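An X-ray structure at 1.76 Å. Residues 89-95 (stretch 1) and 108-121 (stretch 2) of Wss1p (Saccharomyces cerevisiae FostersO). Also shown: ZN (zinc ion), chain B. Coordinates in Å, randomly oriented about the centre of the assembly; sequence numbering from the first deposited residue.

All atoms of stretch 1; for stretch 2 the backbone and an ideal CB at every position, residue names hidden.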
ATOM      1  N   LYS A  89       3.067   7.357  -8.185  1.00 17.77           N
ATOM      2  CA  LYS A  89       3.708   7.104  -6.898  1.00 17.55           C
ATOM      3  C   LYS A  89       2.650   6.928  -5.828  1.00 20.09           C
ATOM      4  O   LYS A  89       1.748   7.757  -5.689  1.00 21.97           O
ATOM      5  CB  LYS A  89       4.663   8.250  -6.531  1.00 21.31           C
ATOM      6  CG  LYS A  89       5.499   7.974  -5.274  1.00 20.19           C
ATOM      7  CD  LYS A  89       6.349   9.179  -4.871  1.00 22.61           C
ATOM      8  CE  LYS A  89       7.436   9.482  -5.873  1.00 28.23           C
ATOM      9  NZ  LYS A  89       8.203  10.714  -5.484  1.00 24.51           N
ATOM     10  N   ILE A  90       2.737   5.825  -5.087  1.00 17.48           N
ATOM     11  CA  ILE A  90       1.923   5.685  -3.895  1.00 14.55           C
ATOM     12  C   ILE A  90       2.861   5.685  -2.717  1.00 17.14           C
ATOM     13  O   ILE A  90       3.848   4.954  -2.723  1.00 18.38           O
ATOM     14  CB  ILE A  90       1.072   4.404  -3.911  1.00 17.24           C
ATOM     15  CG1 ILE A  90      -0.104   4.605  -4.863  1.00 19.60           C
ATOM     16  CG2 ILE A  90       0.519   4.117  -2.515  1.00 16.55           C
ATOM     17  CD1 ILE A  90      -0.964   3.366  -5.020  1.00 18.18           C
HETATM   18  N   MSE A  91       2.591   6.566  -1.754  1.00 16.69           N
HETATM   19  CA  MSE A  91       3.369   6.622  -0.520  1.00 20.78           C
HETATM   20  C   MSE A  91       2.572   5.998   0.614  1.00 19.71           C
HETATM   21  O   MSE A  91       1.373   6.222   0.733  1.00 24.06           O
HETATM   22  CB  MSE A  91       3.766   8.073  -0.199  1.00 20.74           C
HETATM   23  CG  MSE A  91       4.672   8.639  -1.272  1.00 26.45           C
HETATM   24 SE   MSE A  91       5.204  10.531  -1.206  0.44 30.74          SE
HETATM   25  CE  MSE A  91       3.538  11.310  -1.752  1.00 32.95           C
ATOM     26  N   LEU A  92       3.242   5.188   1.427  1.00 18.09           N
ATOM     27  CA  LEU A  92       2.615   4.545   2.578  1.00 20.18           C
ATOM     28  C   LEU A  92       3.395   4.838   3.842  1.00 19.40           C
ATOM     29  O   LEU A  92       4.607   4.682   3.860  1.00 21.91           O
ATOM     30  CB  LEU A  92       2.553   3.025   2.398  1.00 19.68           C
ATOM     31  CG  LEU A  92       1.719   2.382   1.283  1.00 21.64           C
ATOM     32  CD1 LEU A  92       1.901   0.853   1.344  1.00 22.55           C
ATOM     33  CD2 LEU A  92       0.266   2.772   1.437  1.00 23.06           C
ATOM     34  N   ARG A  93       2.697   5.230   4.899  1.00 20.56           N
ATOM     35  CA  ARG A  93       3.289   5.261   6.233  1.00 20.32           C
ATOM     36  C   ARG A  93       3.375   3.836   6.756  1.00 22.53           C
ATOM     37  O   ARG A  93       2.365   3.137   6.798  1.00 23.21           O
ATOM     38  CB  ARG A  93       2.464   6.123   7.187  1.00 21.06           C
ATOM     39  CG  ARG A  93       3.063   6.180   8.594  1.00 27.06           C
ATOM     40  CD  ARG A  93       2.092   6.831   9.577  1.00 29.32           C
ATOM     41  NE  ARG A  93       1.928   8.270   9.363  1.00 28.04           N
ATOM     42  CZ  ARG A  93       2.744   9.199   9.848  1.00 33.89           C
ATOM     43  NH1 ARG A  93       3.799   8.848  10.572  1.00 35.15           N
ATOM     44  NH2 ARG A  93       2.504  10.480   9.616  1.00 32.83           N
ATOM     45  N   LEU A  94       4.578   3.404   7.132  1.00 22.06           N
ATOM     46  CA  LEU A  94       4.794   2.052   7.648  1.00 21.05           C
ATOM     47  C   LEU A  94       4.964   2.032   9.163  1.00 26.60           C
ATOM     48  O   LEU A  94       4.821   0.993   9.797  1.00 27.72           O
ATOM     49  CB  LEU A  94       6.039   1.423   7.017  1.00 25.10           C
ATOM     50  CG  LEU A  94       6.090   1.263   5.501  1.00 23.42           C
ATOM     51  CD1 LEU A  94       7.389   0.579   5.122  1.00 21.84           C
ATOM     52  CD2 LEU A  94       4.894   0.474   4.983  1.00 22.51           C
ATOM     53  N   ARG A  95       5.279   3.190   9.727  1.00 26.10           N
ATOM     54  CA  ARG A  95       5.686   3.280  11.127  1.00 28.44           C
ATOM     55  C   ARG A  95       4.723   4.104  11.973  1.00 30.63           C
ATOM     56  O   ARG A  95       4.138   5.066  11.486  1.00 29.99           O
ATOM     57  CB  ARG A  95       7.088   3.884  11.206  1.00 23.88           C
ATOM     58  CG  ARG A  95       8.152   3.057  10.521  1.00 26.09           C
ATOM     59  CD  ARG A  95       9.405   3.877  10.301  1.00 28.98           C
ATOM     60  NE  ARG A  95      10.371   3.151   9.494  1.00 25.84           N
ATOM     61  CZ  ARG A  95      11.280   2.321   9.994  1.00 32.26           C
ATOM     62  NH1 ARG A  95      11.346   2.127  11.310  1.00 30.14           N
ATOM     63  NH2 ARG A  95      12.118   1.689   9.182  1.00 26.91           N
ATOM     64  N   UNK A 108      -3.576  -2.651   8.940  1.00 29.12           N
ATOM     65  CA  UNK A 108      -3.715  -1.201   8.827  1.00 29.90           C
ATOM     66  C   UNK A 108      -3.061  -0.677   7.559  1.00 28.99           C
ATOM     67  O   UNK A 108      -3.654   0.107   6.822  1.00 28.83           O
ATOM     68  CB  UNK A 108      -3.107  -0.511  10.050  1.00 29.90           C
ATOM     69  N   UNK A 109      -1.828  -1.110   7.318  1.00 25.20           N
ATOM     70  CA  UNK A 109      -1.109  -0.721   6.112  1.00 24.67           C
ATOM     71  C   UNK A 109      -1.830  -1.215   4.853  1.00 21.35           C
ATOM     72  O   UNK A 109      -1.953  -0.476   3.885  1.00 22.26           O
ATOM     73  CB  UNK A 109       0.320  -1.266   6.151  1.00 24.67           C
ATOM     74  N   UNK A 110      -2.318  -2.452   4.858  1.00 21.96           N
ATOM     75  CA  UNK A 110      -3.029  -2.967   3.687  1.00 22.84           C
ATOM     76  C   UNK A 110      -4.284  -2.146   3.423  1.00 22.10           C
ATOM     77  O   UNK A 110      -4.667  -1.930   2.269  1.00 21.10           O
ATOM     78  CB  UNK A 110      -3.391  -4.441   3.880  1.00 22.84           C
ATOM     79  N   UNK A 111      -4.920  -1.688   4.500  1.00 21.34           N
ATOM     80  CA  UNK A 111      -6.130  -0.901   4.364  1.00 23.44           C
ATOM     81  C   UNK A 111      -5.824   0.401   3.669  1.00 22.60           C
ATOM     82  O   UNK A 111      -6.563   0.841   2.789  1.00 21.33           O
ATOM     83  CB  UNK A 111      -6.771  -0.642   5.729  1.00 23.44           C
ATOM     84  N   UNK A 112      -4.714   1.013   4.060  1.00 20.98           N
ATOM     85  CA  UNK A 112      -4.259   2.239   3.419  1.00 22.75           C
ATOM     86  C   UNK A 112      -3.829   1.992   1.978  1.00 20.36           C
ATOM     87  O   UNK A 112      -4.098   2.810   1.083  1.00 21.11           O
ATOM     88  CB  UNK A 112      -3.103   2.852   4.212  1.00 22.75           C
ATOM     89  N   UNK A 113      -3.174   0.862   1.735  1.00 19.58           N
ATOM     90  CA  UNK A 113      -2.800   0.522   0.371  1.00 19.00           C
ATOM     91  C   UNK A 113      -4.024   0.459  -0.539  1.00 20.90           C
ATOM     92  O   UNK A 113      -4.006   1.001  -1.646  1.00 19.57           O
ATOM     93  CB  UNK A 113      -2.053  -0.813   0.344  1.00 19.00           C
ATOM     94  N   UNK A 114      -5.094  -0.185  -0.079  1.00 19.64           N
ATOM     95  CA  UNK A 114      -6.288  -0.309  -0.904  1.00 15.48           C
ATOM     96  C   UNK A 114      -6.981   1.043  -1.097  1.00 18.57           C
ATOM     97  O   UNK A 114      -7.516   1.321  -2.172  1.00 19.83           O
ATOM     98  CB  UNK A 114      -7.258  -1.312  -0.276  1.00 15.48           C
ATOM     99  N   UNK A 115      -6.973   1.874  -0.058  1.00 18.14           N
ATOM    100  CA  UNK A 115      -7.451   3.249  -0.172  1.00 19.90           C
ATOM    101  C   UNK A 115      -6.708   3.970  -1.287  1.00 19.78           C
ATOM    102  O   UNK A 115      -7.306   4.619  -2.147  1.00 17.04           O
ATOM    103  CB  UNK A 115      -7.280   3.995   1.153  1.00 19.90           C
ATOM    104  N   UNK A 116      -5.387   3.876  -1.275  1.00 18.59           N
ATOM    105  CA  UNK A 116      -4.622   4.603  -2.282  1.00 16.69           C
ATOM    106  C   UNK A 116      -4.760   4.022  -3.681  1.00 18.65           C
ATOM    107  O   UNK A 116      -4.736   4.770  -4.641  1.00 18.85           O
ATOM    108  CB  UNK A 116      -3.144   4.626  -1.888  1.00 16.69           C
ATOM    109  N   UNK A 117      -4.899   2.699  -3.800  1.00 19.51           N
ATOM    110  CA  UNK A 117      -5.165   2.099  -5.109  1.00 19.86           C
ATOM    111  C   UNK A 117      -6.485   2.603  -5.680  1.00 19.73           C
ATOM    112  O   UNK A 117      -6.620   2.787  -6.878  1.00 18.37           O
ATOM    113  CB  UNK A 117      -5.186   0.573  -5.005  1.00 19.86           C
ATOM    114  N   UNK A 118      -7.464   2.818  -4.815  1.00 17.47           N
ATOM    115  CA  UNK A 118      -8.761   3.316  -5.269  1.00 16.38           C
ATOM    116  C   UNK A 118      -8.588   4.676  -5.959  1.00 20.41           C
ATOM    117  O   UNK A 118      -9.283   4.975  -6.920  1.00 20.06           O
ATOM    118  CB  UNK A 118      -9.735   3.429  -4.095  1.00 16.38           C
ATOM    119  N   UNK A 119      -7.620   5.464  -5.490  1.00 18.44           N
ATOM    120  CA  UNK A 119      -7.314   6.767  -6.090  1.00 18.13           C
ATOM    121  C   UNK A 119      -6.639   6.677  -7.470  1.00 20.44           C
ATOM    122  O   UNK A 119      -6.475   7.699  -8.140  1.00 23.38           O
ATOM    123  CB  UNK A 119      -6.412   7.558  -5.141  1.00 18.13           C
ATOM    124  N   UNK A 120      -6.239   5.482  -7.901  1.00 19.22           N
ATOM    125  CA  UNK A 120      -5.851   5.302  -9.312  1.00 20.10           C
ATOM    126  C   UNK A 120      -7.027   5.614 -10.224  1.00 25.37           C
ATOM    127  O   UNK A 120      -6.848   6.048 -11.370  1.00 27.01           O
ATOM    128  CB  UNK A 120      -5.354   3.877  -9.564  1.00 20.10           C
ATOM    129  N   UNK A 121      -8.236   5.392  -9.708  1.00 22.45           N
ATOM    130  CA  UNK A 121      -9.462   5.575 -10.488  1.00 23.26           C
ATOM    131  C   UNK A 121     -10.248   6.814 -10.096  1.00 24.62           C
ATOM    132  O   UNK A 121     -10.773   7.524 -10.960  1.00 27.48           O
ATOM    133  CB  UNK A 121     -10.358   4.344 -10.338  1.00 23.26           C
TER
HETATM  134 ZN    ZN B 201      -8.021   9.347  -0.033  1.00 30.00          ZN

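The helix through 108-118 runs nearly antiparallel to the strand around 89-93, at 157° with axes 8.8 Å apart, so the strand's inward side chains, Ile-90 and Leu-92, meet one helical face.

Position 108 has nothing of the strand near its ideal CB, and almost any helix-compatible residue would serve; it is Cys-108.

At 109 the CA-to-CB bond points toward the strand, with Arg-93 O 4.9 Å and Leu-94 CD2 5.0 Å from the ideal CB, leaving space for a medium or large aliphatic chain. Ile-109 fills it: CG2 lies 4.0 Å from both Leu-92 CD1 and Leu-94 CD2, while CD1 reaches to 4.0 Å from Leu-94 O.

Position 110 points away and 111 is out of reach, so stretch 1 dictates neither. They are selenomethionine Met-110 and Gly-111; the backbone at 111 is ordinary helix, and a CB would have room.

Position 112 points toward Leu-92, whose CD2 is 4.4 Å from the ideal CB. The nearby methyl suits Ala, Thr or Val, though a longer chain that turned aside is not excluded. Thr-112 sets its CG2 3.7 Å from Leu-92 CD2.

Position 113 points sideways, its ideal CB 4.4 Å from Leu-92 CD1. A long, flexible apolar chain could run along the strand, and Leu would also be plausible. The selenomethionine Met-113 places SE 4.1 Å from Leu-92 CD1 and 4.2 Å from Ile-90 CG2, linking the two strand residues.

Position 114 is out of reach and holds Leu-114. Position 115 is likewise free of the strand, but the zinc lies beyond it, inviting His, Cys or an acid. His-115 binds the metal through NE2 at 2.0 Å.

At 116 the CB points toward Ile-90, its ideal position 3.8 Å from Ile-90 CG2. A side chain that packs its first carbon there and then turns aside would fit, apolar or polar. Glu-116 (chi1 m, chi2 m) packs CB 3.8 Å from Ile-90 CG2, then turns its carboxylate aside, on the zinc side, with OE2 4.8 Å from ZN.

Position 117 points sideways, its ideal CB 5.1 Å from Ile-90 CD1, suiting a branched aliphatic residue; Leu-117 brings CD2 to 4.0 Å from that atom.

Position 118 is out of reach, and a small polar residue could bond back to the helix backbone; Thr-118 OG1 donates to Leu-114 O at 2.8 Å. One turn after 115, position 119 can also reach zinc, and His-119 NE2 binds it at 2.1 Å. Position 120 points sideways with open space around its ideal CB, so polar or apolar chains would do; Asn-120 OD1 lies 4.2 Å from Ile-90 CD1, and its amide is hydrogen-bonded elsewhere in the structure. Distant 121 is Leu-121.

Stretch 2 (108-121) CIMGTMLHELTHNL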
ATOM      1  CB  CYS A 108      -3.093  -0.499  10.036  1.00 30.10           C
ATOM      2  SG  CYS A 108      -4.042  -0.674  11.565  1.00 56.70           S
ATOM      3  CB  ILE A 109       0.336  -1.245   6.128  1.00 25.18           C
ATOM      4  CG1 ILE A 109       1.056  -0.724   7.376  1.00 26.87           C
ATOM      5  CG2 ILE A 109       1.076  -0.797   4.868  1.00 25.90           C
ATOM      6  CD1 ILE A 109       2.424  -1.343   7.599  1.00 25.88           C
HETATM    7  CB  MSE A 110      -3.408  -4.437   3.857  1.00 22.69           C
HETATM    8  CG  MSE A 110      -4.221  -5.012   2.679  1.00 27.90           C
HETATM    9 SE   MSE A 110      -3.290  -4.897   0.966  0.54 26.50          SE
HETATM   10  CE  MSE A 110      -1.655  -5.703   1.693  1.00 23.23           C
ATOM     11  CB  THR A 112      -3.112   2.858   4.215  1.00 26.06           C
ATOM     12  OG1 THR A 112      -3.619   3.263   5.488  1.00 29.75           O
ATOM     13  CG2 THR A 112      -2.538   4.072   3.483  1.00 24.43           C
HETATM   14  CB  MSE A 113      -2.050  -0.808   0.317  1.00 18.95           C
HETATM   15  CG  MSE A 113      -1.628  -1.227  -1.090  1.00 20.44           C
HETATM   16 SE   MSE A 113      -0.348   0.016  -1.936  0.65 23.62          SE
HETATM   17  CE  MSE A 113      -0.025  -0.955  -3.594  1.00 23.82           C
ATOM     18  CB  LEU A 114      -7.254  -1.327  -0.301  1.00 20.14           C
ATOM     19  CG  LEU A 114      -6.698  -2.760  -0.197  1.00 22.02           C
ATOM     20  CD1 LEU A 114      -7.723  -3.701   0.419  1.00 21.85           C
ATOM     21  CD2 LEU A 114      -6.248  -3.282  -1.537  1.00 23.52           C
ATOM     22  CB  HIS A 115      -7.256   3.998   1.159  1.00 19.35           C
ATOM     23  CG  HIS A 115      -7.723   5.427   1.141  1.00 25.43           C
ATOM     24  ND1 HIS A 115      -8.773   5.873   1.922  1.00 26.62           N
ATOM     25  CD2 HIS A 115      -7.277   6.511   0.459  1.00 21.36           C
ATOM     26  CE1 HIS A 115      -8.956   7.164   1.712  1.00 23.50           C
ATOM     27  NE2 HIS A 115      -8.058   7.580   0.833  1.00 24.47           N
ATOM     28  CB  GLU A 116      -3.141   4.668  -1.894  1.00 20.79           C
ATOM     29  CG  GLU A 116      -2.920   5.337  -0.532  1.00 18.14           C
ATOM     30  CD  GLU A 116      -3.492   6.735  -0.450  1.00 20.76           C
ATOM     31  OE1 GLU A 116      -3.618   7.408  -1.491  1.00 22.82           O
ATOM     32  OE2 GLU A 116      -3.802   7.177   0.668  1.00 22.06           O
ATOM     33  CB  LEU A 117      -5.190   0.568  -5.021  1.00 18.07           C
ATOM     34  CG  LEU A 117      -3.792  -0.055  -4.925  1.00 18.49           C
ATOM     35  CD1 LEU A 117      -3.917  -1.544  -4.616  1.00 16.31           C
ATOM     36  CD2 LEU A 117      -3.017   0.184  -6.237  1.00 21.69           C
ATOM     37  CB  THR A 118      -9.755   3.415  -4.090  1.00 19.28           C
ATOM     38  OG1 THR A 118      -9.890   2.125  -3.471  1.00 20.14           O
ATOM     39  CG2 THR A 118     -11.122   3.873  -4.555  1.00 21.95           C
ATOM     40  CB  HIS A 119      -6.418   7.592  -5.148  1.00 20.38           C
ATOM     41  CG  HIS A 119      -7.147   8.212  -3.993  1.00 23.28           C
ATOM     42  ND1 HIS A 119      -8.335   8.899  -4.144  1.00 25.34           N
ATOM     43  CD2 HIS A 119      -6.853   8.256  -2.673  1.00 21.41           C
ATOM     44  CE1 HIS A 119      -8.739   9.335  -2.963  1.00 24.23           C
ATOM     45  NE2 HIS A 119      -7.853   8.966  -2.052  1.00 25.08           N
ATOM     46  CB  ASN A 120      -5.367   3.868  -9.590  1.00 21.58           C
ATOM     47  CG  ASN A 120      -3.916   3.650  -9.206  1.00 22.44           C
ATOM     48  OD1 ASN A 120      -3.387   4.318  -8.304  1.00 22.72           O
ATOM     49  ND2 ASN A 120      -3.260   2.709  -9.886  1.00 22.58           N
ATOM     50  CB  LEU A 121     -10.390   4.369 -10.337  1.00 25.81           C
ATOM     51  CG  LEU A 121      -9.962   3.034 -10.935  1.00 30.59           C
ATOM     52  CD1 LEU A 121     -10.937   1.938 -10.511  1.00 28.39           C
ATOM     53  CD2 LEU A 121      -9.900   3.136 -12.441  1.00 29.62           C
TER
HETATM   54  O   HOH W   1      -6.929  10.753   0.795  1.00 30.00           O
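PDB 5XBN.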